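Local atomic coordinates of P450 epoxidase (Sorangium cellulosum, PDB entry 1Q5D), a protein that belongs to the cytochrome P450 family and holds an iron-containing protoporphyrin IX within a mainly helical fold. Residues 121-126 / 375-380; 269-274 / 381-386; 58-63 / 313-318; 18-23 / 42-47; 85-90 / 200-205. All coordinates share one frame; numbering follows the deposited sequence.

Contact 1: 121-126 / 375-380; sequences LLRAEI and AEIAVG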
# COMPACT_ATOMS: atom_id res chain seq x y z
N LEU A 121 4.06 20.36 -3.57
CA LEU A 121 4.21 21.32 -2.50
C LEU A 121 4.75 20.68 -1.22
O LEU A 121 5.35 21.35 -0.38
CB LEU A 121 2.86 21.99 -2.20
CG LEU A 121 2.02 22.49 -3.38
CD1 LEU A 121 0.82 23.25 -2.85
CD2 LEU A 121 2.85 23.41 -4.27
N LEU A 122 4.56 19.36 -1.10
CA LEU A 122 4.98 18.60 0.07
C LEU A 122 6.48 18.33 0.06
O LEU A 122 7.04 17.84 1.04
CB LEU A 122 4.21 17.26 0.13
CG LEU A 122 2.69 17.41 0.15
CD1 LEU A 122 1.97 16.06 0.33
CD2 LEU A 122 2.29 18.38 1.25
N ARG A 123 7.14 18.67 -1.04
CA ARG A 123 8.54 18.30 -1.23
C ARG A 123 9.44 18.78 -0.08
O ARG A 123 10.29 18.04 0.42
CB ARG A 123 9.03 18.85 -2.56
CG ARG A 123 10.40 18.38 -2.98
CD ARG A 123 10.76 18.79 -4.41
NE ARG A 123 11.32 17.67 -5.15
CZ ARG A 123 10.70 17.01 -6.11
NH1 ARG A 123 9.47 17.35 -6.48
NH2 ARG A 123 11.31 16.00 -6.69
N ALA A 124 9.24 20.03 0.33
CA ALA A 124 10.08 20.61 1.37
C ALA A 124 9.91 19.91 2.71
O ALA A 124 10.89 19.61 3.39
CB ALA A 124 9.79 22.12 1.52
N GLU A 125 8.67 19.68 3.11
CA GLU A 125 8.39 19.07 4.41
C GLU A 125 8.91 17.63 4.46
O GLU A 125 9.47 17.19 5.46
CB GLU A 125 6.88 19.12 4.73
CG GLU A 125 6.49 18.43 6.03
CD GLU A 125 7.01 19.14 7.27
OE1 GLU A 125 6.72 18.66 8.40
OE2 GLU A 125 7.73 20.16 7.14
N ILE A 126 8.74 16.89 3.36
CA ILE A 126 9.26 15.52 3.32
C ILE A 126 10.78 15.50 3.47
O ILE A 126 11.34 14.71 4.24
CB ILE A 126 8.80 14.79 2.03
CG1 ILE A 126 7.28 14.67 1.98
CG2 ILE A 126 9.48 13.42 1.92
CD1 ILE A 126 6.69 14.32 0.59
N ALA A 375 9.37 8.31 -1.66
CA ALA A 375 10.44 7.33 -1.81
C ALA A 375 11.64 7.93 -2.55
O ALA A 375 12.79 7.64 -2.23
CB ALA A 375 9.93 6.07 -2.51
N GLU A 376 11.36 8.77 -3.54
CA GLU A 376 12.45 9.43 -4.27
C GLU A 376 13.30 10.25 -3.31
O GLU A 376 14.53 10.15 -3.29
CB GLU A 376 11.85 10.34 -5.34
CG GLU A 376 12.69 10.47 -6.59
CD GLU A 376 12.10 11.49 -7.55
OE1 GLU A 376 10.85 11.68 -7.54
OE2 GLU A 376 12.90 12.11 -8.30
N ILE A 377 12.64 11.05 -2.49
CA ILE A 377 13.35 11.86 -1.49
C ILE A 377 14.06 10.99 -0.45
O ILE A 377 15.23 11.21 -0.15
CB ILE A 377 12.37 12.82 -0.81
CG1 ILE A 377 11.94 13.92 -1.79
CG2 ILE A 377 13.00 13.45 0.43
CD1 ILE A 377 10.74 14.72 -1.31
N ALA A 378 13.36 9.99 0.09
CA ALA A 378 13.92 9.17 1.17
C ALA A 378 15.09 8.31 0.72
O ALA A 378 16.13 8.25 1.39
CB ALA A 378 12.82 8.27 1.78
N VAL A 379 14.91 7.62 -0.40
CA VAL A 379 15.92 6.71 -0.93
C VAL A 379 17.06 7.50 -1.59
O VAL A 379 18.22 7.19 -1.37
CB VAL A 379 15.35 5.70 -1.93
CG1 VAL A 379 16.45 4.73 -2.41
CG2 VAL A 379 14.15 4.92 -1.32
N GLY A 380 16.71 8.51 -2.38
CA GLY A 380 17.72 9.38 -2.98
C GLY A 380 18.64 9.97 -1.91
O GLY A 380 19.86 9.85 -1.99
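Ile-126 and Ile-377 supply the apolar part of this helix-to-helix contact. Their side chains cross at about a right angle, and the CG2 methyl of Ile-126 settles into the branch of its partner, 3.7 Å from Ile-377 CD1 and 3.8 Å from Ile-377 CG2. Branched isoleucine suits both places because it fills the space close to each backbone with two carbon arms. Ile-377 has CG1 anti to its carbonyl carbon (chi1 -71°) and extends CD1 past Ile-126 to the backbone of Arg-123, 3.8 Å from Arg-123 O. The aliphatic root of Arg-123 joins in, with CG 4.0 Å from Ile-377 CD1.

The charged part is looser. Arg-123 NH2 lies 4.4 Å from Glu-376 OE1, too long for a salt bridge, so any attraction is probably modest. Arg-123 has a stronger partner in Asp-120, which forms a salt bridge with NH1. Long, flexible side chains suit this more exposed margin beside the buried isoleucines.

Helix 123-137 thus lies against helix 368-385, the L helix of cytochromes P450. Another flank of the L helix packs on helices 257-272 and 287-297 through Ala-375 and Val-379.

Contact 2: 269-274 / 381-386; sequences NLLRSP and TIFRRF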
# COMPACT_ATOMS: atom_id res chain seq x y z
N ASN A 269 16.77 -3.56 -2.00
CA ASN A 269 17.05 -3.98 -3.35
C ASN A 269 18.23 -3.26 -3.99
O ASN A 269 18.91 -3.83 -4.83
CB ASN A 269 15.81 -3.89 -4.24
CG ASN A 269 14.93 -5.11 -4.11
OD1 ASN A 269 15.20 -6.15 -4.72
ND2 ASN A 269 13.87 -4.99 -3.34
N LEU A 270 18.49 -2.03 -3.56
CA LEU A 270 19.65 -1.29 -4.06
C LEU A 270 20.93 -1.74 -3.37
O LEU A 270 22.00 -1.74 -3.98
CB LEU A 270 19.43 0.23 -3.92
CG LEU A 270 18.41 0.80 -4.90
CD1 LEU A 270 18.07 2.28 -4.60
CD2 LEU A 270 18.85 0.62 -6.35
N LEU A 271 20.84 -2.13 -2.10
CA LEU A 271 21.98 -2.76 -1.42
C LEU A 271 22.29 -4.12 -2.04
O LEU A 271 23.46 -4.50 -2.16
CB LEU A 271 21.71 -2.93 0.07
CG LEU A 271 21.55 -1.65 0.88
CD1 LEU A 271 21.21 -1.98 2.32
CD2 LEU A 271 22.81 -0.79 0.82
N ARG A 272 21.25 -4.85 -2.45
CA ARG A 272 21.40 -6.17 -3.07
C ARG A 272 21.89 -6.16 -4.52
O ARG A 272 22.42 -7.16 -5.00
CB ARG A 272 20.07 -6.94 -3.02
CG ARG A 272 19.87 -7.74 -1.76
CD ARG A 272 18.51 -8.40 -1.69
NE ARG A 272 18.22 -8.92 -0.36
CZ ARG A 272 17.05 -9.47 -0.02
NH1 ARG A 272 16.07 -9.55 -0.92
NH2 ARG A 272 16.86 -9.92 1.22
N SER A 273 21.71 -5.05 -5.23
CA SER A 273 22.21 -4.93 -6.61
C SER A 273 23.17 -3.75 -6.75
O SER A 273 22.75 -2.64 -7.09
CB SER A 273 21.06 -4.78 -7.60
OG SER A 273 20.17 -5.88 -7.52
N PRO A 274 24.44 -3.98 -6.47
CA PRO A 274 25.47 -2.96 -6.68
C PRO A 274 25.40 -2.35 -8.08
O PRO A 274 25.65 -1.15 -8.25
CB PRO A 274 26.78 -3.75 -6.52
CG PRO A 274 26.42 -4.85 -5.58
CD PRO A 274 25.00 -5.23 -5.92
N THR A 381 18.05 10.58 -0.88
CA THR A 381 18.82 11.22 0.19
C THR A 381 19.75 10.28 0.94
O THR A 381 20.93 10.61 1.16
CB THR A 381 17.87 11.87 1.21
OG1 THR A 381 17.16 12.95 0.59
CG2 THR A 381 18.66 12.53 2.34
N ILE A 382 19.22 9.14 1.37
CA ILE A 382 20.02 8.24 2.19
C ILE A 382 21.28 7.75 1.47
O ILE A 382 22.36 7.67 2.07
CB ILE A 382 19.17 7.07 2.82
CG1 ILE A 382 19.95 6.40 3.95
CG2 ILE A 382 18.74 6.07 1.76
CD1 ILE A 382 19.12 5.46 4.84
N PHE A 383 21.15 7.46 0.18
CA PHE A 383 22.28 7.00 -0.62
C PHE A 383 23.23 8.12 -1.06
O PHE A 383 24.40 7.87 -1.31
CB PHE A 383 21.80 6.21 -1.85
CG PHE A 383 21.47 4.78 -1.55
CD1 PHE A 383 20.16 4.31 -1.68
CD2 PHE A 383 22.46 3.90 -1.10
CE1 PHE A 383 19.85 2.99 -1.37
CE2 PHE A 383 22.16 2.59 -0.81
CZ PHE A 383 20.85 2.12 -0.94
N ARG A 384 22.71 9.35 -1.16
CA ARG A 384 23.56 10.50 -1.48
C ARG A 384 24.38 10.88 -0.26
O ARG A 384 25.55 11.26 -0.37
CB ARG A 384 22.70 11.71 -1.91
CG ARG A 384 22.42 11.78 -3.40
CD ARG A 384 21.94 13.15 -3.88
NE ARG A 384 20.68 13.55 -3.26
CZ ARG A 384 19.47 13.18 -3.68
NH1 ARG A 384 19.35 12.39 -4.73
NH2 ARG A 384 18.39 13.60 -3.06
N ARG A 385 23.77 10.77 0.91
CA ARG A 385 24.44 11.12 2.15
C ARG A 385 25.35 10.01 2.67
O ARG A 385 26.35 10.28 3.34
CB ARG A 385 23.41 11.49 3.21
CG ARG A 385 23.49 12.93 3.66
CD ARG A 385 22.50 13.87 2.97
NE ARG A 385 21.50 14.34 3.92
CZ ARG A 385 20.55 15.23 3.66
NH1 ARG A 385 20.42 15.77 2.45
NH2 ARG A 385 19.70 15.55 4.62
N PHE A 386 25.00 8.76 2.36
CA PHE A 386 25.79 7.61 2.81
C PHE A 386 25.96 6.60 1.67
O PHE A 386 25.44 5.48 1.72
CB PHE A 386 25.13 6.96 4.03
CG PHE A 386 24.80 7.92 5.13
CD1 PHE A 386 23.57 8.56 5.18
CD2 PHE A 386 25.73 8.20 6.13
CE1 PHE A 386 23.26 9.46 6.19
CE2 PHE A 386 25.44 9.09 7.15
CZ PHE A 386 24.20 9.72 7.18
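The ring of Phe-383 meets two consecutive leucines, Leu-270 and Leu-271. At the ring's edge, in its plane, sits Leu-271 CD2, 3.8 Å from Phe-383 CE2 and 3.9 Å from CZ. Leu-270 approaches at a slant: its CB lies 3.8 Å from both Phe-383 CE1 and CZ, while its CD1 is 3.8 Å from the same CE1 atom. The far end of the ring, CE1, CZ and CE2, is therefore gripped by carbon from two residues. A second flat group lies on another side of the same helix, where Thr-381 CG2 rests 3.5 Å above the Arg-385 guanidinium, over its centre, and a salt bridge to Asp-131 also holds that group.

Phenylalanine suits its place because the backbones are well apart, with 9.4 Å between the CA atoms of Leu-270 and Phe-383, and a long, rigid, apolar group can bridge that gap. Phe-383 CG stands anti to the carbonyl carbon (chi1 -82°), which sends the ring off its own helix to the leucines. Contact between the segments is wholly apolar, as befits a buried site.

Here the end of helix 257-272, the long central helix of the P450 fold, meets the end of helix 368-385. Helix 274-282 closes in as well, with Ala-276 touching Leu-270 and Leu-277 touching Phe-383.

Contact 3: 58-63 / 313-318; sequences VSAVFR and LEYCGA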
# COMPACT_ATOMS: atom_id res chain seq x y z
N VAL A 58 -4.82 -11.65 -14.36
CA VAL A 58 -4.85 -10.64 -13.29
C VAL A 58 -5.22 -9.25 -13.84
O VAL A 58 -6.14 -8.59 -13.34
CB VAL A 58 -3.49 -10.58 -12.58
CG1 VAL A 58 -3.39 -9.34 -11.72
CG2 VAL A 58 -3.28 -11.83 -11.73
N SER A 59 -4.51 -8.82 -14.87
CA SER A 59 -4.77 -7.53 -15.47
C SER A 59 -6.20 -7.44 -15.99
O SER A 59 -6.86 -6.42 -15.82
CB SER A 59 -3.77 -7.23 -16.58
OG SER A 59 -4.19 -6.10 -17.31
N ALA A 60 -6.68 -8.50 -16.62
CA ALA A 60 -8.03 -8.51 -17.19
C ALA A 60 -9.10 -8.29 -16.13
O ALA A 60 -10.02 -7.50 -16.32
CB ALA A 60 -8.28 -9.80 -17.95
N VAL A 61 -8.95 -8.98 -15.00
CA VAL A 61 -9.92 -8.88 -13.91
C VAL A 61 -10.05 -7.46 -13.36
O VAL A 61 -11.14 -7.02 -12.99
CB VAL A 61 -9.60 -9.88 -12.78
CG1 VAL A 61 -10.37 -9.55 -11.52
CG2 VAL A 61 -9.90 -11.30 -13.23
N PHE A 62 -8.94 -6.73 -13.28
CA PHE A 62 -8.99 -5.34 -12.83
C PHE A 62 -10.06 -4.58 -13.61
O PHE A 62 -10.77 -3.74 -13.05
CB PHE A 62 -7.62 -4.67 -13.03
CG PHE A 62 -6.69 -4.79 -11.85
CD1 PHE A 62 -6.94 -4.11 -10.66
CD2 PHE A 62 -5.55 -5.57 -11.93
CE1 PHE A 62 -6.07 -4.21 -9.59
CE2 PHE A 62 -4.68 -5.69 -10.86
CZ PHE A 62 -4.94 -5.01 -9.69
N ARG A 63 -10.20 -4.90 -14.89
CA ARG A 63 -11.11 -4.19 -15.78
C ARG A 63 -12.35 -5.00 -16.18
O ARG A 63 -13.00 -4.69 -17.18
CB ARG A 63 -10.36 -3.74 -17.03
CG ARG A 63 -9.42 -2.58 -16.77
CD ARG A 63 -10.10 -1.35 -16.20
NE ARG A 63 -10.30 -0.32 -17.22
CZ ARG A 63 -9.32 0.38 -17.78
NH1 ARG A 63 -8.06 0.16 -17.42
NH2 ARG A 63 -9.60 1.29 -18.70
N LEU A 313 -19.80 -17.76 -13.30
CA LEU A 313 -19.04 -17.66 -14.55
C LEU A 313 -17.92 -18.68 -14.60
O LEU A 313 -17.52 -19.21 -13.57
CB LEU A 313 -18.48 -16.24 -14.75
CG LEU A 313 -17.44 -15.70 -13.76
CD1 LEU A 313 -16.76 -14.46 -14.35
CD2 LEU A 313 -18.07 -15.35 -12.43
N GLU A 314 -17.44 -18.97 -15.81
CA GLU A 314 -16.28 -19.83 -16.01
C GLU A 314 -15.08 -18.95 -16.32
O GLU A 314 -15.17 -18.03 -17.13
CB GLU A 314 -16.52 -20.81 -17.16
CG GLU A 314 -16.70 -22.26 -16.72
CD GLU A 314 -18.05 -22.50 -16.04
OE1 GLU A 314 -18.20 -23.51 -15.33
OE2 GLU A 314 -18.96 -21.67 -16.22
N TYR A 315 -13.95 -19.23 -15.67
CA TYR A 315 -12.76 -18.40 -15.82
C TYR A 315 -11.49 -19.23 -15.70
O TYR A 315 -11.21 -19.82 -14.66
CB TYR A 315 -12.77 -17.26 -14.79
CG TYR A 315 -12.05 -16.00 -15.23
CD1 TYR A 315 -12.75 -14.94 -15.80
CD2 TYR A 315 -10.67 -15.87 -15.08
CE1 TYR A 315 -12.09 -13.79 -16.22
CE2 TYR A 315 -10.00 -14.73 -15.49
CZ TYR A 315 -10.71 -13.69 -16.06
OH TYR A 315 -10.06 -12.55 -16.47
N CYS A 316 -10.71 -19.26 -16.78
CA CYS A 316 -9.44 -19.98 -16.81
C CYS A 316 -9.63 -21.47 -16.50
O CYS A 316 -8.73 -22.13 -15.99
CB CYS A 316 -8.44 -19.36 -15.83
SG CYS A 316 -7.84 -17.69 -16.27
N GLY A 317 -10.82 -21.99 -16.80
CA GLY A 317 -11.12 -23.40 -16.61
C GLY A 317 -11.72 -23.71 -15.25
O GLY A 317 -11.81 -24.87 -14.85
N ALA A 318 -12.13 -22.67 -14.53
CA ALA A 318 -12.76 -22.85 -13.23
C ALA A 318 -14.21 -22.39 -13.24
O ALA A 318 -14.56 -21.41 -13.90
CB ALA A 318 -11.98 -22.13 -12.14
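Tyr-315 reaches across to helix 55-62 and places its hydroxyl end against two neighbouring side chains. Its OH lies 3.5 Å from Val-61 CG2 and 3.6 Å from Ala-60 CB. The same valine methyl also reaches the ring carbon CZ of Tyr-315, at 3.8 Å, coming in at a slant to the ring. These are van der Waals contacts; small alanine lets the phenol come close to the helix, and valine offers a compact methyl beside it. A tyrosine suits the wide gap, since the CA atoms of Val-61 and Tyr-315 are 10.1 Å apart.

Behind this first shell, the tyrosine has CG anti to its backbone N (chi1 -151°), which carries the ring out from the hairpin. Phe-67 meets that ring edge-to-face, and Arg-66 touches the tyrosine side chain. The backbone is set by a type I' turn from Tyr-315 to Ala-318, closed by paired hydrogen bonds between these two residues; Gly-317 fits its positive phi of 92°.

Further out, the small hairpin 313-315/318-320 leans on the B helix of the P450 fold, 55-62. That helix packs through Val-61 on strands 49-52, 304-309 and 325-329, while Phe-62, next along, touches the haem.

Contact 4: 18-23 / 42-47; sequences KPFAPG and FYWDEG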
# COMPACT_ATOMS: atom_id res chain seq x y z
N LYS A 18 1.12 -21.58 0.49
CA LYS A 18 1.22 -21.29 1.92
C LYS A 18 1.88 -19.94 2.14
O LYS A 18 3.05 -19.88 2.52
CB LYS A 18 2.06 -22.37 2.61
CG LYS A 18 1.44 -23.75 2.57
CD LYS A 18 2.45 -24.82 2.96
CE LYS A 18 1.82 -26.20 2.88
NZ LYS A 18 2.71 -27.23 3.45
N PRO A 19 1.16 -18.85 1.93
CA PRO A 19 1.76 -17.50 2.02
C PRO A 19 2.07 -17.04 3.47
O PRO A 19 2.61 -15.93 3.64
CB PRO A 19 0.70 -16.61 1.38
CG PRO A 19 -0.63 -17.33 1.70
CD PRO A 19 -0.28 -18.80 1.59
N PHE A 20 1.72 -17.85 4.47
CA PHE A 20 2.10 -17.56 5.87
C PHE A 20 3.19 -18.47 6.40
O PHE A 20 3.58 -18.37 7.57
CB PHE A 20 0.87 -17.56 6.80
CG PHE A 20 -0.13 -16.51 6.46
CD1 PHE A 20 -1.23 -16.81 5.69
CD2 PHE A 20 0.07 -15.19 6.85
CE1 PHE A 20 -2.15 -15.82 5.34
CE2 PHE A 20 -0.83 -14.21 6.50
CZ PHE A 20 -1.95 -14.53 5.74
N ALA A 21 3.71 -19.34 5.55
CA ALA A 21 4.85 -20.19 5.92
C ALA A 21 6.06 -19.32 6.21
O ALA A 21 6.28 -18.31 5.54
CB ALA A 21 5.17 -21.17 4.81
N PRO A 22 6.83 -19.71 7.22
CA PRO A 22 8.12 -19.06 7.48
C PRO A 22 8.94 -19.06 6.21
O PRO A 22 8.95 -20.05 5.48
CB PRO A 22 8.78 -19.98 8.52
CG PRO A 22 7.64 -20.67 9.19
CD PRO A 22 6.51 -20.76 8.20
N GLY A 23 9.60 -17.94 5.92
CA GLY A 23 10.36 -17.82 4.70
C GLY A 23 9.64 -17.24 3.49
O GLY A 23 10.30 -16.75 2.58
N PHE A 42 -6.31 -21.39 -9.01
CA PHE A 42 -6.52 -22.46 -8.06
C PHE A 42 -7.35 -21.96 -6.90
O PHE A 42 -7.43 -20.74 -6.67
CB PHE A 42 -5.19 -23.04 -7.59
CG PHE A 42 -4.36 -22.10 -6.75
CD1 PHE A 42 -4.56 -22.02 -5.37
CD2 PHE A 42 -3.37 -21.32 -7.33
CE1 PHE A 42 -3.78 -21.17 -4.59
CE2 PHE A 42 -2.58 -20.47 -6.55
CZ PHE A 42 -2.80 -20.40 -5.17
N TYR A 43 -7.99 -22.89 -6.19
CA TYR A 43 -8.74 -22.51 -5.00
C TYR A 43 -7.85 -22.61 -3.77
O TYR A 43 -7.20 -23.64 -3.52
CB TYR A 43 -10.00 -23.37 -4.82
CG TYR A 43 -10.98 -22.76 -3.86
CD1 TYR A 43 -11.93 -21.85 -4.30
CD2 TYR A 43 -10.95 -23.07 -2.50
CE1 TYR A 43 -12.83 -21.27 -3.42
CE2 TYR A 43 -11.84 -22.49 -1.61
CZ TYR A 43 -12.78 -21.60 -2.08
OH TYR A 43 -13.68 -21.01 -1.23
N TRP A 44 -7.83 -21.54 -2.99
CA TRP A 44 -7.00 -21.45 -1.80
C TRP A 44 -7.88 -21.79 -0.60
O TRP A 44 -8.71 -20.99 -0.21
CB TRP A 44 -6.45 -20.03 -1.64
CG TRP A 44 -5.60 -19.82 -0.41
CD1 TRP A 44 -4.95 -20.78 0.33
CD2 TRP A 44 -5.29 -18.57 0.21
NE1 TRP A 44 -4.27 -20.20 1.38
CE2 TRP A 44 -4.45 -18.84 1.32
CE3 TRP A 44 -5.62 -17.24 -0.07
CZ2 TRP A 44 -3.97 -17.83 2.15
CZ3 TRP A 44 -5.15 -16.25 0.75
CH2 TRP A 44 -4.31 -16.55 1.84
N ASP A 45 -7.69 -22.98 -0.05
CA ASP A 45 -8.54 -23.47 1.02
C ASP A 45 -8.68 -22.50 2.20
O ASP A 45 -9.78 -22.06 2.51
CB ASP A 45 -8.09 -24.88 1.50
CG ASP A 45 -6.63 -24.91 1.98
OD1 ASP A 45 -6.23 -25.95 2.57
OD2 ASP A 45 -5.81 -23.97 1.83
N GLU A 46 -7.57 -22.14 2.83
CA GLU A 46 -7.65 -21.29 4.02
C GLU A 46 -8.10 -19.88 3.69
O GLU A 46 -8.76 -19.21 4.51
CB GLU A 46 -6.32 -21.26 4.76
CG GLU A 46 -6.35 -20.39 6.01
CD GLU A 46 -5.09 -20.49 6.83
OE1 GLU A 46 -4.11 -21.09 6.34
OE2 GLU A 46 -5.08 -19.95 7.97
N GLY A 47 -7.78 -19.42 2.49
CA GLY A 47 -8.21 -18.10 2.06
C GLY A 47 -9.65 -18.10 1.62
O GLY A 47 -10.24 -17.04 1.45
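Pro-19 and Phe-20 occupy the two middle positions of a type I beta turn, Lys-18 to Ala-21, closed by Ala-21 N to Lys-18 O at 3.1 Å, and both face Trp-44 at the end of strand 41-44. That strand pairs with 49-52 as the outer hairpin of the mixed beta sheet of the cytochrome P450 fold, so the contact fastens the N-terminal loop to the sheet.

Proline suits the first middle position, where its ring already imposes the phi the turn needs, and its CG makes the tight contact, 3.4 Å from Trp-44 CZ2. Pro-19 CD follows at 3.9 Å from the same CZ2 atom. Phe-20 comes from another direction: the two side chains cross at about a right angle, and Phe-20 CE1 lies near the plane of the indole, at its edge, 4.2 Å from Trp-44 CH2. A broad tryptophan can serve both partners with its six-membered ring. CG anti to the backbone N (chi1 179°) extends the indole toward them.

Around this buried cluster, Phe-17 meets Trp-44 edge-to-face and Arg-302 NH1 bonds to Pro-19 O. Phe-20, its side chain about 8 Å from bound EPB, also touches Arg-190, which Glu-46 holds in a salt bridge. Glycine suits position 47 because a CB there would run into Trp-44 CE3; without one, the backbone can lie on the indole, Gly-47 N standing 3.4 Å above the Trp-44 ring, over its centre.

Contact 5: 85-90 / 200-205; sequences PELSDM and ASVTEG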
# COMPACT_ATOMS: atom_id res chain seq x y z
N PRO A 85 -17.07 -3.67 14.33
CA PRO A 85 -18.19 -2.77 14.06
C PRO A 85 -17.78 -1.31 14.05
O PRO A 85 -18.51 -0.48 13.50
CB PRO A 85 -19.14 -3.02 15.23
CG PRO A 85 -18.75 -4.33 15.76
CD PRO A 85 -17.28 -4.48 15.55
N GLU A 86 -16.63 -1.00 14.66
CA GLU A 86 -16.07 0.35 14.67
C GLU A 86 -15.68 0.79 13.27
O GLU A 86 -15.51 1.99 13.02
CB GLU A 86 -14.84 0.40 15.58
CG GLU A 86 -15.14 0.35 17.08
CD GLU A 86 -15.32 -1.07 17.59
OE1 GLU A 86 -15.14 -2.04 16.81
OE2 GLU A 86 -15.66 -1.22 18.79
N LEU A 87 -15.53 -0.18 12.36
CA LEU A 87 -15.11 0.09 10.98
C LEU A 87 -16.25 -0.12 9.97
O LEU A 87 -16.04 -0.06 8.76
CB LEU A 87 -13.90 -0.79 10.62
CG LEU A 87 -12.58 -0.31 11.25
CD1 LEU A 87 -11.39 -1.21 10.91
CD2 LEU A 87 -12.30 1.14 10.83
N SER A 88 -17.46 -0.35 10.49
CA SER A 88 -18.63 -0.62 9.66
C SER A 88 -18.88 0.49 8.63
O SER A 88 -19.10 0.22 7.44
CB SER A 88 -19.87 -0.79 10.54
OG SER A 88 -20.96 -1.25 9.78
N ASP A 89 -18.87 1.73 9.10
CA ASP A 89 -19.03 2.88 8.23
C ASP A 89 -17.95 2.94 7.14
O ASP A 89 -18.24 3.19 5.98
CB ASP A 89 -19.01 4.18 9.05
CG ASP A 89 -20.37 4.55 9.57
OD1 ASP A 89 -20.48 5.59 10.26
OD2 ASP A 89 -21.39 3.87 9.33
N MET A 90 -16.70 2.72 7.54
CA MET A 90 -15.60 2.76 6.58
C MET A 90 -15.71 1.69 5.51
O MET A 90 -15.33 1.89 4.36
CB MET A 90 -14.25 2.63 7.27
CG MET A 90 -13.11 2.93 6.31
SD MET A 90 -11.48 2.66 6.98
CE MET A 90 -11.35 4.06 8.08
N ALA A 200 -8.59 -0.56 19.84
CA ALA A 200 -8.24 0.63 20.59
C ALA A 200 -7.63 1.69 19.66
O ALA A 200 -8.08 2.83 19.65
CB ALA A 200 -7.27 0.30 21.71
N SER A 201 -6.61 1.30 18.91
CA SER A 201 -5.95 2.19 17.94
C SER A 201 -6.93 2.75 16.91
O SER A 201 -6.85 3.92 16.55
CB SER A 201 -4.82 1.45 17.23
OG SER A 201 -3.86 0.98 18.15
N VAL A 202 -7.87 1.92 16.47
CA VAL A 202 -8.88 2.36 15.52
C VAL A 202 -9.83 3.39 16.12
O VAL A 202 -10.11 4.43 15.51
CB VAL A 202 -9.70 1.19 14.95
CG1 VAL A 202 -10.93 1.72 14.19
CG2 VAL A 202 -8.81 0.30 14.06
N THR A 203 -10.31 3.10 17.33
CA THR A 203 -11.17 4.03 18.06
C THR A 203 -10.50 5.37 18.32
O THR A 203 -11.08 6.42 18.08
CB THR A 203 -11.57 3.41 19.42
OG1 THR A 203 -12.28 2.19 19.17
CG2 THR A 203 -12.58 4.29 20.13
N GLU A 204 -9.28 5.32 18.85
CA GLU A 204 -8.51 6.51 19.16
C GLU A 204 -8.32 7.35 17.89
O GLU A 204 -8.52 8.57 17.90
CB GLU A 204 -7.15 6.12 19.74
CG GLU A 204 -6.21 7.30 19.91
CD GLU A 204 -4.93 6.92 20.63
OE1 GLU A 204 -4.08 6.22 20.02
OE2 GLU A 204 -4.77 7.32 21.80
N GLY A 205 -7.95 6.67 16.80
CA GLY A 205 -7.72 7.35 15.53
C GLY A 205 -8.95 8.03 14.94
O GLY A 205 -8.87 9.16 14.44
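Leu-87 and Val-202 meet at a slant, and beside them Glu-86 lies across Thr-203, also obliquely. In cytochrome P450 terms this is the region between the B and C helices meeting helix 195-218, the G helix; a short 3-10 segment, 85-87, presents the two residues just before helix 88-93.

In the inner pair, Val-202 directs CG1 at the leucine fork, 3.7 Å from Leu-87 CD2 and 3.9 Å from Leu-87 CG. Valine has CG1 anti to its backbone N (chi1 169°), which leaves this one methyl to do the touching. Leucine suits the opposing place because its forked end can bend in to the helix although its CB bond is not aimed there. Both residues are buried, and helix 169-182 backs them through Ala-182 on Leu-87 and Thr-179 on Val-202.

The outer pair is more open to solvent, and polar ends are at home there. Glu-86 is bent at its second torsion (chi2 83°), and its aliphatic carbons do the packing, with CB 4.4 Å from Val-202 CG1. Thr-203 turns its hydroxyl to Val-199 O one helical turn back, a bond that satisfies it within its own helix.

The site borders the ligand pocket: Leu-87's side chain is about 7 Å from bound EPB, and Met-90 belongs to the pocket. Across the outer pair, Glu-86 CG approaches Thr-203 OG1 to 4.0 Å.

Contacts 1 and 2 use successive parts of helix 368-385; Val-379, beside contact 1 but not part of it, links the two, its CG1 lying 3.7 Å from Leu-270 CD1. Contact 4 is buried throughout and contact 2 nearly so, with Leu-271 partly exposed; one joins proline and aromatic rings between a loop and a strand, the other is aliphatic-aromatic between helices. Contacts 1, 3 and 5 are only partly buried: 1 and 5 pair an apolar interior with charged or polar side chains at the margin, whereas 3 brings a phenol hydroxyl against methyl groups. Contacts 3 and 4, centres about 20 Å apart, lie near the mixed sheet, across the chain's centre from contact 1. Contact 5 stands apart, at the ligand pocket.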